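Local structure of DNA polymerase (Pyrobaculum calidifontis, 5MDN) at residues R164-D169 against K220-D225. The protein probably catalyses template-directed DNA synthesis, adding deoxyribonucleotides from their triphosphates to a growing strand and releasing diphosphate, as a family B polymerase. Sequence-based numbering, arbitrary orientation.
Sequences RVLAFD and KEFDPD
Arg164 and Asp225 are joined by two hydrogen bonds. Arg164 N gives a nearly straight bond (174°) to Asp225 OD2, 2.9 Å away on the anti side of the carboxylate. In return, Asp225 N donates to Arg164 O. The side chain of Arg164 bends at chi3 (-74°), which turns its guanidinium toward the end of helix 209-222. There Arg164 NE bonds to Asp223 O at 2.8 Å, from above the carbonyl plane, and weakly to Phe222 O. Arg164 NH2 forms a salt bridge, weakly hydrogen-bonded, with Asp223 OD2 at 3.1 Å. Asp223 and Asp225 also pair with Arg255, while Arg273 binds Asp223 and Arg30 binds Asp225.

The apolar part lies beside this polar group. The Phe222 ring stands steeply to the guanidinium plane (80°), and Phe222 CZ lies 3.5 Å from Arg164 CB. Leu166 CB rests against Pro224 CB at 3.7 Å and against the same ring.

Asp223 leaves the helix with positive phi, and the chain then enters strand 226-229, parallel to strand 165-172. This is a helix-to-strand link in the RNase H-like exonuclease domain. Strand 165-172 also carries Asp169, magnesium-binding but metal-free in this model, and pairs with strand 186-193 on its other edge.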
# COMPACT_ATOMS: atom_id res chain seq x y z
N ARG A 164 -14.97 17.47 -0.30
CA ARG A 164 -15.96 16.89 0.61
C ARG A 164 -15.58 15.44 0.85
O ARG A 164 -15.68 14.60 -0.05
CB ARG A 164 -17.36 17.02 0.02
CG ARG A 164 -17.85 18.46 -0.09
CD ARG A 164 -19.36 18.52 -0.33
NE ARG A 164 -19.73 18.13 -1.68
CZ ARG A 164 -19.67 18.93 -2.74
NH1 ARG A 164 -19.24 20.18 -2.61
NH2 ARG A 164 -20.03 18.49 -3.94
N VAL A 165 -15.15 15.14 2.08
CA VAL A 165 -14.66 13.82 2.45
C VAL A 165 -15.71 13.13 3.30
O VAL A 165 -16.33 13.75 4.18
CB VAL A 165 -13.32 13.92 3.21
CG1 VAL A 165 -12.74 12.55 3.48
CG2 VAL A 165 -12.33 14.77 2.42
N LEU A 166 -15.92 11.84 3.04
CA LEU A 166 -16.87 11.02 3.78
C LEU A 166 -16.16 9.76 4.26
O LEU A 166 -15.68 8.97 3.44
CB LEU A 166 -18.08 10.66 2.92
CG LEU A 166 -19.10 9.74 3.59
CD1 LEU A 166 -20.14 10.55 4.33
CD2 LEU A 166 -19.75 8.81 2.58
N ALA A 167 -16.10 9.58 5.58
CA ALA A 167 -15.66 8.34 6.18
C ALA A 167 -16.86 7.47 6.51
O ALA A 167 -17.93 7.97 6.88
CB ALA A 167 -14.84 8.60 7.45
N PHE A 168 -16.70 6.16 6.37
CA PHE A 168 -17.78 5.24 6.67
C PHE A 168 -17.22 3.94 7.23
O PHE A 168 -16.13 3.50 6.86
CB PHE A 168 -18.65 4.97 5.43
CG PHE A 168 -18.11 3.90 4.52
CD1 PHE A 168 -17.05 4.15 3.67
CD2 PHE A 168 -18.68 2.63 4.51
CE1 PHE A 168 -16.55 3.17 2.83
CE2 PHE A 168 -18.19 1.64 3.67
CZ PHE A 168 -17.13 1.91 2.83
N ASP A 169 -17.98 3.34 8.14
CA ASP A 169 -17.64 2.08 8.77
C ASP A 169 -18.90 1.23 8.87
O ASP A 169 -20.01 1.77 9.00
CB ASP A 169 -17.01 2.29 10.16
CG ASP A 169 -16.37 1.04 10.71
OD1 ASP A 169 -15.33 0.61 10.17
OD2 ASP A 169 -16.91 0.48 11.68
N LYS A 220 -25.60 10.47 -1.71
CA LYS A 220 -26.17 11.35 -2.72
C LYS A 220 -26.49 12.72 -2.14
O LYS A 220 -26.37 13.74 -2.84
CB LYS A 220 -27.43 10.72 -3.31
CG LYS A 220 -27.19 9.40 -4.04
CD LYS A 220 -28.45 8.95 -4.76
CE LYS A 220 -29.57 8.67 -3.78
NZ LYS A 220 -30.77 8.09 -4.45
N GLU A 221 -26.88 12.77 -0.86
CA GLU A 221 -27.24 14.03 -0.23
C GLU A 221 -26.00 14.89 0.01
O GLU A 221 -25.98 16.08 -0.32
CB GLU A 221 -27.95 13.74 1.10
CG GLU A 221 -28.59 14.93 1.81
CD GLU A 221 -29.74 15.51 1.01
OE1 GLU A 221 -30.39 14.73 0.27
OE2 GLU A 221 -30.00 16.72 1.11
N PHE A 222 -24.94 14.28 0.56
CA PHE A 222 -23.71 14.99 0.86
C PHE A 222 -22.86 15.24 -0.38
O PHE A 222 -22.20 16.28 -0.49
CB PHE A 222 -22.91 14.21 1.91
CG PHE A 222 -21.56 14.80 2.23
CD1 PHE A 222 -21.44 16.12 2.63
CD2 PHE A 222 -20.42 14.03 2.13
CE1 PHE A 222 -20.20 16.66 2.93
CE2 PHE A 222 -19.18 14.56 2.43
CZ PHE A 222 -19.07 15.88 2.83
N ASP A 223 -22.86 14.29 -1.33
CA ASP A 223 -22.07 14.35 -2.56
C ASP A 223 -20.58 14.45 -2.24
O ASP A 223 -19.96 15.49 -2.50
CB ASP A 223 -22.50 15.52 -3.44
CG ASP A 223 -21.89 15.47 -4.83
OD1 ASP A 223 -21.46 14.37 -5.24
OD2 ASP A 223 -21.82 16.52 -5.50
N PRO A 224 -19.98 13.40 -1.68
CA PRO A 224 -18.56 13.48 -1.34
C PRO A 224 -17.66 13.33 -2.55
O PRO A 224 -18.00 12.66 -3.53
CB PRO A 224 -18.37 12.30 -0.37
CG PRO A 224 -19.36 11.30 -0.85
CD PRO A 224 -20.56 12.09 -1.33
N ASP A 225 -16.50 13.97 -2.48
CA ASP A 225 -15.48 13.82 -3.51
C ASP A 225 -14.56 12.64 -3.21
O ASP A 225 -14.10 11.97 -4.14
CB ASP A 225 -14.66 15.11 -3.63
CG ASP A 225 -15.52 16.32 -3.92
OD1 ASP A 225 -16.21 16.33 -4.96
OD2 ASP A 225 -15.50 17.27 -3.11